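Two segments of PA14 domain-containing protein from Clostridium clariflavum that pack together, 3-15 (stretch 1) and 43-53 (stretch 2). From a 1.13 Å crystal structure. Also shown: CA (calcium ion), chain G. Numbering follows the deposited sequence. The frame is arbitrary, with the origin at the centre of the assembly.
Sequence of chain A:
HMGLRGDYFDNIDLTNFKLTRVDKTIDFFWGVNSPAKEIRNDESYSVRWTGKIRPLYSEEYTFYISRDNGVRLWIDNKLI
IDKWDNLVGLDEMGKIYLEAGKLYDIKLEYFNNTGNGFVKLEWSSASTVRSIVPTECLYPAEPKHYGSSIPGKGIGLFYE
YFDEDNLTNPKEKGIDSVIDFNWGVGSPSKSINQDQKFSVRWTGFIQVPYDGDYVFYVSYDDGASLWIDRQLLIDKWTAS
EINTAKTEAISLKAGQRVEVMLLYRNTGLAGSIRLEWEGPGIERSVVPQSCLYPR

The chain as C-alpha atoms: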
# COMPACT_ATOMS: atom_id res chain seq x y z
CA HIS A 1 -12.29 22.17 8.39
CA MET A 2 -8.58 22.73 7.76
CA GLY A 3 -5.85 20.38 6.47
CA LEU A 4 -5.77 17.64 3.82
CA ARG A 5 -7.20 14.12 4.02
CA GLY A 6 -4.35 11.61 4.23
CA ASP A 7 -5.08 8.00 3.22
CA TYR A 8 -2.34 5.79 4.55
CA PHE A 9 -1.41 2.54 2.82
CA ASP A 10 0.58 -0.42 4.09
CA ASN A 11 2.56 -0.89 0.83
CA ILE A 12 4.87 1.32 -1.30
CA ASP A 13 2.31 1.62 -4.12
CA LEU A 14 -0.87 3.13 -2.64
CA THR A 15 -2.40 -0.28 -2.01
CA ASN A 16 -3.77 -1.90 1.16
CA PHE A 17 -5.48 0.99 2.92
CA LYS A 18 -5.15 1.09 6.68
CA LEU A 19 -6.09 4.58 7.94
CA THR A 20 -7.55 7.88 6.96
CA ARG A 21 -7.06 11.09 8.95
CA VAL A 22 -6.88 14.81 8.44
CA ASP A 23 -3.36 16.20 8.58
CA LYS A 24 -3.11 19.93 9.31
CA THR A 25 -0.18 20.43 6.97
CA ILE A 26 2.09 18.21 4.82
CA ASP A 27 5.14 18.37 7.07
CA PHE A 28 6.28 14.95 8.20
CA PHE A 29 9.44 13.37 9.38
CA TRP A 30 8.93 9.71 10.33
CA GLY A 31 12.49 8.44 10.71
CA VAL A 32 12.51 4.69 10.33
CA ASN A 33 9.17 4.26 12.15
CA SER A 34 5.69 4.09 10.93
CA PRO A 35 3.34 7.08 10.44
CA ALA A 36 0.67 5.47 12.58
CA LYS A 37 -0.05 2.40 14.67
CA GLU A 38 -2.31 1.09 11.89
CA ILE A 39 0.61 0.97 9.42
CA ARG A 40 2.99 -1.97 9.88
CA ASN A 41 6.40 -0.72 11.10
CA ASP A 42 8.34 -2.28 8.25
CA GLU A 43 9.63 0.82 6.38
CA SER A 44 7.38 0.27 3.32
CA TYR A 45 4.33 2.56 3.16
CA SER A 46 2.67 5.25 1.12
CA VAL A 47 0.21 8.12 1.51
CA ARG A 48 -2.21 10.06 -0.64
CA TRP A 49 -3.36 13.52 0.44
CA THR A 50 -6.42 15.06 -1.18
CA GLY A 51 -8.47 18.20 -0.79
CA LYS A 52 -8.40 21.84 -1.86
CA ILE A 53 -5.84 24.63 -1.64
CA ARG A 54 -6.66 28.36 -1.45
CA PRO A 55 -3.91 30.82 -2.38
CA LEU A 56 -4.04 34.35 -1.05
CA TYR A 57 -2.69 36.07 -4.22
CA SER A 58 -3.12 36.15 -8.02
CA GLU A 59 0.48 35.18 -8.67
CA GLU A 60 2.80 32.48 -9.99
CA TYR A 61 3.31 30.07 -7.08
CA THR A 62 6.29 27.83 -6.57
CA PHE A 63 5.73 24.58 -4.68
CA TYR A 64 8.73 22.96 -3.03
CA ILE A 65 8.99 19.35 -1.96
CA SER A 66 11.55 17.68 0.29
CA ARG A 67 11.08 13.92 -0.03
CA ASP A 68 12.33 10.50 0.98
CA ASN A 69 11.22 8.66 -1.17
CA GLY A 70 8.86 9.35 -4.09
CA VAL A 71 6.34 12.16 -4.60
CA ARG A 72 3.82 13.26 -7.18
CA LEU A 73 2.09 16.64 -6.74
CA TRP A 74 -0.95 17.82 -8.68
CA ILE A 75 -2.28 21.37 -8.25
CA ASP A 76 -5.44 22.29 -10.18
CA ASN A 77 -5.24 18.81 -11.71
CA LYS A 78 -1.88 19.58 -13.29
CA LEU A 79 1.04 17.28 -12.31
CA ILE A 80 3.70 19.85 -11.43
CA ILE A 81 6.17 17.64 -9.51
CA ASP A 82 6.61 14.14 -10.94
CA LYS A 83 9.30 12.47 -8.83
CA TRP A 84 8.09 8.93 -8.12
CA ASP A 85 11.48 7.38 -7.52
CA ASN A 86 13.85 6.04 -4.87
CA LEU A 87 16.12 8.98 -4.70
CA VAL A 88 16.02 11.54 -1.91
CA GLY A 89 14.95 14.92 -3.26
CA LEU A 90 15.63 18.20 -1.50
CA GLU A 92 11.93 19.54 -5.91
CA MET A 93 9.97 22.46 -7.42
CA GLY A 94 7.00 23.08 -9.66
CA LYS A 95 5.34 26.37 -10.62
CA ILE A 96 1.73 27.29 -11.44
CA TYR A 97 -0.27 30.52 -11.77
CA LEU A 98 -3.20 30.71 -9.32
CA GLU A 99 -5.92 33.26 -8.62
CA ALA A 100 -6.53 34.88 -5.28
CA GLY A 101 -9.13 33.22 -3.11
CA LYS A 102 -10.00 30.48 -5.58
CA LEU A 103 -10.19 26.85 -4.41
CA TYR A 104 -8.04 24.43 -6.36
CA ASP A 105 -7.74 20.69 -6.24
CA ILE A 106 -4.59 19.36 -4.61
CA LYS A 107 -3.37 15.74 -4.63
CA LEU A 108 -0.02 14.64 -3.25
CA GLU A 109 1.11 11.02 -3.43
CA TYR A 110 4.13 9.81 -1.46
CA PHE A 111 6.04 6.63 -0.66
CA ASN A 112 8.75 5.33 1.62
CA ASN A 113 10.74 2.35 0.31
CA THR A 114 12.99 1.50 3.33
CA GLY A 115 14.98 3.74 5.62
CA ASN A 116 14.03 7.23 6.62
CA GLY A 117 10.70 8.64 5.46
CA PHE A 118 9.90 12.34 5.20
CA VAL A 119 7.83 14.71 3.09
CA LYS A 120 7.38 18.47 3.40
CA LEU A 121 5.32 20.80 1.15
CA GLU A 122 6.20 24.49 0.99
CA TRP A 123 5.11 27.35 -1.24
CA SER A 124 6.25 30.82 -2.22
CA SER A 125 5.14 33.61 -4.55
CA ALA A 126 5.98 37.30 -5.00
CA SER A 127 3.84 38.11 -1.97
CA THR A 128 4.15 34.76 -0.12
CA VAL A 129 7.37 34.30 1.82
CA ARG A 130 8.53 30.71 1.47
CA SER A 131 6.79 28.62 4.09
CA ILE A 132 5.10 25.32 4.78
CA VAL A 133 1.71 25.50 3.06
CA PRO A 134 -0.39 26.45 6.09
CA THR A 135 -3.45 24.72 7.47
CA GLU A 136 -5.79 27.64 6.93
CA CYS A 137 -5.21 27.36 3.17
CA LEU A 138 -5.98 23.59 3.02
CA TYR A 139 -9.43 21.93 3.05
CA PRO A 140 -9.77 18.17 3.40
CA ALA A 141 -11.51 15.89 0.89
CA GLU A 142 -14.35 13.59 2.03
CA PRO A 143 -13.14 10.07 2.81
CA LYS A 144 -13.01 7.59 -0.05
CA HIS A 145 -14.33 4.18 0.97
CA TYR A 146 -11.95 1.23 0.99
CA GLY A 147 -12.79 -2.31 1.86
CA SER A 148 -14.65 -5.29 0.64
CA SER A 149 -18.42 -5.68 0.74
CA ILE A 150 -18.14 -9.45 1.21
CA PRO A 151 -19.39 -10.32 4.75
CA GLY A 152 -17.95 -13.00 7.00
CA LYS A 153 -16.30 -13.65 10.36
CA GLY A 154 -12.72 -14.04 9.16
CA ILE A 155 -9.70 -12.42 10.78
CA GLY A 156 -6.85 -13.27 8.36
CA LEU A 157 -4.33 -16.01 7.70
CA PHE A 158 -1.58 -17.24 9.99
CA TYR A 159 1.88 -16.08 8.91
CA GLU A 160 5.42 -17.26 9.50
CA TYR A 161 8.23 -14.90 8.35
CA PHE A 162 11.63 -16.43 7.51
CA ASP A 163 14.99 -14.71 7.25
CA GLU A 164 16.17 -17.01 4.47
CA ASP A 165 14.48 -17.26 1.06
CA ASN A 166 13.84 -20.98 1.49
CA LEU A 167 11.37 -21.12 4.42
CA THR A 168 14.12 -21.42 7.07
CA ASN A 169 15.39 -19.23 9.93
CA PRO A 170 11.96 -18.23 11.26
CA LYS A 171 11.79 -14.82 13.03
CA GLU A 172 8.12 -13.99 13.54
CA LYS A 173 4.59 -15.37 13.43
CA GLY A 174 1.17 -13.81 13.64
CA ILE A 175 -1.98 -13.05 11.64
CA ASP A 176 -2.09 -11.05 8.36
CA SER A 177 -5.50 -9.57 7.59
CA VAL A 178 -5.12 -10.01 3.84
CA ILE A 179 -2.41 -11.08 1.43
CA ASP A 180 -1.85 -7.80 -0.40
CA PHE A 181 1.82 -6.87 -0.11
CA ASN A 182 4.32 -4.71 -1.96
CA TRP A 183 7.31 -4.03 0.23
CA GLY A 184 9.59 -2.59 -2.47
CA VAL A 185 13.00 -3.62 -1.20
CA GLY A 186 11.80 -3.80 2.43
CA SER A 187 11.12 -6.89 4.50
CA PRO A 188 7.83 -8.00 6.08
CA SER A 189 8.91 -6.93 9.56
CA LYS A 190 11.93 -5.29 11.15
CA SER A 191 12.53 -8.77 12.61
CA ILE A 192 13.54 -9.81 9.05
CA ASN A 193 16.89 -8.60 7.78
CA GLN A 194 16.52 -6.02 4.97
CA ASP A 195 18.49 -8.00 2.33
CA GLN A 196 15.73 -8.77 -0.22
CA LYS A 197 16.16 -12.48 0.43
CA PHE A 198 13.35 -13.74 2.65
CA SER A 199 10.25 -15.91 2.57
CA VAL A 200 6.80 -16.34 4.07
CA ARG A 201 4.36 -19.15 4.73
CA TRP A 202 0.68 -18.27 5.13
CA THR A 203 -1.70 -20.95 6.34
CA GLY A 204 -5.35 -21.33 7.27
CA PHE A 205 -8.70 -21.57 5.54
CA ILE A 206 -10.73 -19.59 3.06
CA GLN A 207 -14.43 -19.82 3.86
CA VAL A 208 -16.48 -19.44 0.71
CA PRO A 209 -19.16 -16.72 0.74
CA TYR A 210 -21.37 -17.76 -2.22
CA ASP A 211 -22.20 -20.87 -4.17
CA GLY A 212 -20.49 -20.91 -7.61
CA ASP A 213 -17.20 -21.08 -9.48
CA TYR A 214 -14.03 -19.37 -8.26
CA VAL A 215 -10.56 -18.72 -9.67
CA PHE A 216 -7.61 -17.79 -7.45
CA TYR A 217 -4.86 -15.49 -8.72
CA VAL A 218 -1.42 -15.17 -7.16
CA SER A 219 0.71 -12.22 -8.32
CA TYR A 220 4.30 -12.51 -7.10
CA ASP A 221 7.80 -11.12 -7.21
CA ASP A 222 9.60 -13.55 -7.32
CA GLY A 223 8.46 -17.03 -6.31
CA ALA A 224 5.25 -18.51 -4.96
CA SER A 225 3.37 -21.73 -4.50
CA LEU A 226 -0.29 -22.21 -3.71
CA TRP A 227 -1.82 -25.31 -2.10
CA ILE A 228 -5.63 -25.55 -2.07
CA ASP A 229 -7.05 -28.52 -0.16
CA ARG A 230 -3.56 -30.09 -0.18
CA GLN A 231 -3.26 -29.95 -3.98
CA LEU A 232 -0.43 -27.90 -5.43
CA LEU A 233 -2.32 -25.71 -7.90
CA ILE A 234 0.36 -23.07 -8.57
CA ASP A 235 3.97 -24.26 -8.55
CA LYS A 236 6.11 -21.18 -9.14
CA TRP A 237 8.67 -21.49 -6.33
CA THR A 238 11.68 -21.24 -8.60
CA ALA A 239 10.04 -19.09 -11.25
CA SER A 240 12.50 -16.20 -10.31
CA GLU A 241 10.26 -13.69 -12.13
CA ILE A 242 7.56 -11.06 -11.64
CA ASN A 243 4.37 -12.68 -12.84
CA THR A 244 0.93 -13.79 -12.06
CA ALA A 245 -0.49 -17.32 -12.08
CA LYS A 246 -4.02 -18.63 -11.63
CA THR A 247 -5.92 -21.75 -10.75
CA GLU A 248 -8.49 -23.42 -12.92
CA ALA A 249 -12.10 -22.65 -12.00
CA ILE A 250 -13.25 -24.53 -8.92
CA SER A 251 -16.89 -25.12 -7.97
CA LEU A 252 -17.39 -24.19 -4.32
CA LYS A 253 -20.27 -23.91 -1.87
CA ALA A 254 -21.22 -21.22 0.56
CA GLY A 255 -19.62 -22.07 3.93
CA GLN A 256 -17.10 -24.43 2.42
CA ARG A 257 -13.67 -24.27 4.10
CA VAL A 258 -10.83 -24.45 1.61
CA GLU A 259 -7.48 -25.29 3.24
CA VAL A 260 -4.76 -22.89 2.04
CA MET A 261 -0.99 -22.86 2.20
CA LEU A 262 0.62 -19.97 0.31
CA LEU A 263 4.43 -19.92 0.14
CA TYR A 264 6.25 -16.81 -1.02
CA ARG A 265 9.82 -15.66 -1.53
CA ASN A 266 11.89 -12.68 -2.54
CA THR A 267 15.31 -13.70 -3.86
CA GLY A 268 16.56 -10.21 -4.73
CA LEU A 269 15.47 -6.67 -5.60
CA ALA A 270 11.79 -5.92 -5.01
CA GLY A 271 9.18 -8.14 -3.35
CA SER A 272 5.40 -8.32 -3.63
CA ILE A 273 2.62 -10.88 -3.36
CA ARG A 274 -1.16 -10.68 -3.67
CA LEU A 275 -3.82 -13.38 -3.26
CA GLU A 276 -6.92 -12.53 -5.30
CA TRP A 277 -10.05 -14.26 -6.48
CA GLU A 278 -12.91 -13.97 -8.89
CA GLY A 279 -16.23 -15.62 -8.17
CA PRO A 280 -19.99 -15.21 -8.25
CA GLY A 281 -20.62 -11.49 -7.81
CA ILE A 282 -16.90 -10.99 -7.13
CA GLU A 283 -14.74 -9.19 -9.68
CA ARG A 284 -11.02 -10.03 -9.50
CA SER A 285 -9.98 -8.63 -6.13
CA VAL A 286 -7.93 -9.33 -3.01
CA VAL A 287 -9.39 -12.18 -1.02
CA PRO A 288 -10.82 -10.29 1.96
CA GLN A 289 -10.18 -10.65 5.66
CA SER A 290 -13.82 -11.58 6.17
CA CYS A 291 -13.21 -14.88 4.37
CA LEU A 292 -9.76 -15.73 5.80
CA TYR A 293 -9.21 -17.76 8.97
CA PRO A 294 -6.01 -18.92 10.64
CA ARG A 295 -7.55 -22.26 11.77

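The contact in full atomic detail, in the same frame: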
# COMPACT_ATOMS: atom_id res chain seq x y z
N GLY A 3 -6.81 21.44 6.71
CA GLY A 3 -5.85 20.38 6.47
C GLY A 3 -6.21 19.61 5.23
O GLY A 3 -7.12 19.99 4.49
N LEU A 4 -5.46 18.53 4.96
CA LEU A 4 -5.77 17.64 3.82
C LEU A 4 -6.07 16.27 4.39
O LEU A 4 -5.60 15.87 5.45
CB LEU A 4 -4.60 17.55 2.80
CG LEU A 4 -4.30 18.85 2.08
CD1 LEU A 4 -3.10 18.67 1.16
CD2 LEU A 4 -5.52 19.37 1.33
N ARG A 5 -6.89 15.52 3.65
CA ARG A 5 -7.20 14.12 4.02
C ARG A 5 -6.05 13.23 3.55
O ARG A 5 -5.77 13.17 2.34
CB ARG A 5 -8.51 13.63 3.41
CG ARG A 5 -8.77 12.19 3.87
CD ARG A 5 -10.22 11.83 3.78
NE ARG A 5 -11.03 12.63 4.71
CZ ARG A 5 -11.12 12.42 6.01
NH1 ARG A 5 -10.45 11.48 6.61
NH2 ARG A 5 -11.89 13.24 6.75
N GLY A 6 -5.41 12.55 4.51
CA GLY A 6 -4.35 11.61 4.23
C GLY A 6 -4.93 10.20 4.34
O GLY A 6 -5.45 9.83 5.39
N ASP A 7 -4.77 9.42 3.25
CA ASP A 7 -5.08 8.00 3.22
C ASP A 7 -3.73 7.30 3.26
O ASP A 7 -2.87 7.52 2.38
CB ASP A 7 -5.88 7.67 1.98
CG ASP A 7 -7.27 8.24 2.01
OD1 ASP A 7 -7.90 8.29 3.07
OD2 ASP A 7 -7.72 8.66 0.93
N TYR A 8 -3.58 6.46 4.26
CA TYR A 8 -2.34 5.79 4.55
C TYR A 8 -2.43 4.32 4.19
O TYR A 8 -3.35 3.61 4.64
CB TYR A 8 -1.98 5.93 6.08
CG TYR A 8 -1.60 7.36 6.45
CD1 TYR A 8 -2.56 8.37 6.53
CD2 TYR A 8 -0.28 7.68 6.68
CE1 TYR A 8 -2.21 9.68 6.81
CE2 TYR A 8 0.10 8.98 6.96
CZ TYR A 8 -0.86 9.98 7.01
OH TYR A 8 -0.42 11.27 7.31
N PHE A 9 -1.44 3.86 3.42
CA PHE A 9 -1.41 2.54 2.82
C PHE A 9 -0.22 1.76 3.33
O PHE A 9 0.87 2.31 3.54
CB PHE A 9 -1.33 2.66 1.29
CG PHE A 9 -2.52 3.35 0.69
CD1 PHE A 9 -3.63 2.63 0.27
CD2 PHE A 9 -2.54 4.72 0.49
CE1 PHE A 9 -4.73 3.27 -0.27
CE2 PHE A 9 -3.65 5.36 -0.06
CZ PHE A 9 -4.72 4.61 -0.44
N ASP A 10 -0.41 0.46 3.49
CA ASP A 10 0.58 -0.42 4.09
C ASP A 10 1.68 -0.84 3.13
O ASP A 10 2.59 -1.52 3.55
CB ASP A 10 -0.08 -1.69 4.67
CG ASP A 10 0.20 -1.94 6.16
OD1 ASP A 10 0.81 -1.16 6.83
OD2 ASP A 10 -0.41 -2.92 6.73
N ASN A 11 1.58 -0.50 1.85
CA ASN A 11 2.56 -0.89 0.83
C ASN A 11 3.19 0.35 0.21
O ASN A 11 2.73 1.48 0.44
CB ASN A 11 1.85 -1.72 -0.26
CG ASN A 11 1.33 -3.02 0.29
OD1 ASN A 11 1.99 -3.66 1.10
ND2 ASN A 11 0.20 -3.45 -0.22
N ILE A 12 4.20 0.17 -0.64
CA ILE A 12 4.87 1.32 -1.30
C ILE A 12 4.06 1.94 -2.42
O ILE A 12 4.45 3.00 -2.90
CB ILE A 12 6.25 0.94 -1.86
CG1 ILE A 12 6.18 -0.09 -2.99
CG2 ILE A 12 7.18 0.46 -0.74
CD1 ILE A 12 7.39 -0.08 -3.89
N ASP A 13 2.97 1.31 -2.84
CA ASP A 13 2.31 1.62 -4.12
C ASP A 13 0.86 2.00 -3.94
O ASP A 13 0.05 1.73 -4.84
CB ASP A 13 2.45 0.41 -5.06
CG ASP A 13 1.73 -0.84 -4.55
OD1 ASP A 13 1.33 -0.84 -3.36
OD2 ASP A 13 1.60 -1.78 -5.36
N LEU A 14 0.50 2.60 -2.82
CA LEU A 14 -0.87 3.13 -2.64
C LEU A 14 -1.89 2.00 -2.71
O LEU A 14 -3.01 2.19 -3.20
CB LEU A 14 -1.16 4.28 -3.59
CG LEU A 14 -0.14 5.43 -3.53
CD1 LEU A 14 -0.28 6.29 -4.77
CD2 LEU A 14 -0.29 6.23 -2.25
N THR A 15 -1.51 0.84 -2.18
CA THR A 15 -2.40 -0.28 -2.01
C THR A 15 -2.39 -0.73 -0.54
O THR A 15 -1.43 -0.52 0.20
CB THR A 15 -2.07 -1.45 -2.92
OG1 THR A 15 -0.85 -2.06 -2.55
CG2 THR A 15 -2.10 -1.05 -4.37
N GLU A 43 8.91 -0.11 7.26
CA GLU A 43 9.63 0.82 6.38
C GLU A 43 9.14 0.85 4.94
O GLU A 43 9.79 1.45 4.10
CB GLU A 43 11.15 0.67 6.45
CG GLU A 43 11.72 0.53 7.85
CD GLU A 43 13.20 0.31 7.88
OE1 GLU A 43 13.90 0.54 6.86
OE2 GLU A 43 13.69 -0.13 8.96
N SER A 44 7.97 0.23 4.67
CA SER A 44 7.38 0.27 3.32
C SER A 44 5.94 0.76 3.41
O SER A 44 5.06 0.03 3.88
CB SER A 44 7.45 -1.07 2.63
OG SER A 44 6.86 -2.10 3.37
N TYR A 45 5.67 2.00 3.01
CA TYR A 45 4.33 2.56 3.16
C TYR A 45 4.17 3.71 2.20
O TYR A 45 5.13 4.15 1.56
CB TYR A 45 4.03 2.96 4.64
CG TYR A 45 5.03 3.94 5.22
CD1 TYR A 45 4.89 5.29 4.99
CD2 TYR A 45 6.10 3.51 5.99
CE1 TYR A 45 5.82 6.22 5.51
CE2 TYR A 45 7.02 4.42 6.51
CZ TYR A 45 6.87 5.76 6.25
OH TYR A 45 7.78 6.69 6.73
N SER A 46 2.93 4.17 2.06
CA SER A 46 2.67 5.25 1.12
C SER A 46 1.44 6.00 1.59
O SER A 46 0.67 5.51 2.44
CB SER A 46 2.54 4.71 -0.32
OG SER A 46 1.52 3.71 -0.41
N VAL A 47 1.27 7.22 1.09
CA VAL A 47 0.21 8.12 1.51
C VAL A 47 -0.29 8.89 0.33
O VAL A 47 0.49 9.32 -0.55
CB VAL A 47 0.72 9.12 2.59
CG1 VAL A 47 -0.45 9.85 3.21
CG2 VAL A 47 1.55 8.43 3.67
N ARG A 48 -1.62 9.11 0.29
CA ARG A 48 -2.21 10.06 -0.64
C ARG A 48 -2.95 11.12 0.16
O ARG A 48 -3.80 10.81 0.99
CB ARG A 48 -3.20 9.42 -1.59
CG ARG A 48 -3.83 10.40 -2.56
CD ARG A 48 -4.86 9.77 -3.46
NE ARG A 48 -4.27 8.78 -4.34
CZ ARG A 48 -4.52 7.48 -4.32
NH1 ARG A 48 -5.26 6.93 -3.40
NH2 ARG A 48 -3.90 6.69 -5.22
N TRP A 49 -2.62 12.38 -0.11
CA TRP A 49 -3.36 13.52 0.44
C TRP A 49 -4.23 14.15 -0.63
O TRP A 49 -3.77 14.39 -1.76
CB TRP A 49 -2.42 14.59 0.99
CG TRP A 49 -1.75 14.21 2.26
CD1 TRP A 49 -2.26 14.29 3.51
CD2 TRP A 49 -0.42 13.70 2.42
NE1 TRP A 49 -1.37 13.86 4.43
CE2 TRP A 49 -0.22 13.49 3.79
CE3 TRP A 49 0.63 13.36 1.52
CZ2 TRP A 49 0.96 12.99 4.28
CZ3 TRP A 49 1.82 12.87 2.05
CH2 TRP A 49 1.95 12.67 3.40
N THR A 50 -5.49 14.43 -0.27
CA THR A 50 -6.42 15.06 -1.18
C THR A 50 -7.22 16.16 -0.46
O THR A 50 -7.54 16.07 0.73
CB THR A 50 -7.41 14.05 -1.80
OG1 THR A 50 -8.01 13.29 -0.77
CG2 THR A 50 -6.70 13.13 -2.79
N GLY A 51 -7.57 17.16 -1.25
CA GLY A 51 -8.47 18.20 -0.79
C GLY A 51 -8.33 19.39 -1.70
O GLY A 51 -8.12 19.26 -2.92
N LYS A 52 -8.49 20.58 -1.12
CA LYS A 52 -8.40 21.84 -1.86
C LYS A 52 -7.37 22.75 -1.22
O LYS A 52 -7.11 22.64 -0.02
CB LYS A 52 -9.73 22.56 -1.85
CG LYS A 52 -10.89 21.75 -2.33
CD LYS A 52 -10.92 21.59 -3.83
CE LYS A 52 -12.34 21.14 -4.27
NZ LYS A 52 -12.42 20.96 -5.73
N ILE A 53 -6.81 23.61 -2.06
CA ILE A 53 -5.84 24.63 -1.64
C ILE A 53 -6.33 26.00 -2.10
O ILE A 53 -6.83 26.12 -3.22
CB ILE A 53 -4.41 24.32 -2.13
CG1 ILE A 53 -3.40 25.30 -1.58
CG2 ILE A 53 -4.34 24.26 -3.63
CD1 ILE A 53 -1.96 24.87 -1.82
CA CA G . 4.65 -2.16 4.60
O HOH W 1 -6.49 11.21 0.07
O HOH W 2 -7.32 7.86 -1.56
O HOH W 3 3.58 -0.96 6.36
O HOH W 4 4.38 -3.49 2.56
O HOH W 5 -4.85 4.09 -4.13
O HOH W 6 3.11 -3.96 5.34

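What does Arg48, the residue with the most surface covered by the other stretch, do in this contact? Its backbone first locks two antiparallel strands together: Asp7 N donates to Arg48 O at 2.8 Å, and Arg48 N donates to Asp7 O at 2.9 Å, both nearly straight. The same two-bond pattern recurs two residues away on each side. Arg5 N to Thr50 O is 3.0 Å and Thr50 N to Arg5 O 2.9 Å; Phe9 N to Ser46 O is 2.9 Å and Ser46 N to Phe9 O 3.1 Å. The side chain of Arg48 lies on the same face of the sheet as those of Asp7 and Phe9, extended through chi1 and chi2 before it bends at chi3. Its guanidinium thus comes near Phe9, with NH1 3.8 Å from Phe9 CZ, and near Leu14, with NH2 3.7 Å from Leu14 CD1. No direct salt bridge to Asp7 forms; water 2 spans the gap instead, accepting from Arg48 NH1 at 2.9 Å and donating to Asp7 OD2 at 2.6 Å. Water 5 likewise joins Arg48 NH1, at 3.0 Å, to Leu14 O, at 2.8 Å.

Why does so small a residue as Ser46 have nearly as much surface covered? Stretch 1 leaves its strand after Phe9 and turns back over Ser46, so the hydroxyl meets the loop as well as the strand. Ser46 OG donates to Asn11 O at 2.7 Å and accepts from Leu14 N at 2.8 Å, using one side chain to tie down two backbone groups of the loop. Leu14 CD2 also packs 3.6 Å from Ser46 OG and equally close to Val47 O. Within the loop, Asn11 ND2 donates to Thr15 OG1 at 2.9 Å, and Thr15 OG1 to Asp13 OD1 at 2.6 Å.

What fills the opposite face of the sheet, where Trp49 lies? Trp49 pairs with Gly6, and the missing side chain matters: a CB on Gly6 would sit 2.8 Å from Trp49 NE1, a clash. The indole instead passes close to the backbone, with Trp49 CD1 3.5 Å from Gly6 CA, and reaches Leu4, whose CB is 4.1 Å from Trp49 CD1. At the next pair on this face, Tyr8 with Val47, Val47 CG1 sits over a face of the Tyr8 ring, 3.8 Å from its centroid and almost on the ring normal, a CH-pi contact. The far end of Tyr8 approaches the indole, its OH 3.7 Å from Trp49 CZ2.

How can two carbonyl oxygens approach closely where the strands part? Asp10 O and Ser44 O lie 2.9 Å apart because both bind the calcium ion, Asp10 O at 2.4 Å from CA and Ser44 O at 2.3 Å. Ser44 OG adds a third ligand, 2.5 Å from CA, and waters 3, 4 and 6 complete the local part of the shell, with two further ligand atoms from elsewhere in the structure. The ion therefore links the two stretches just beyond the last strand pair.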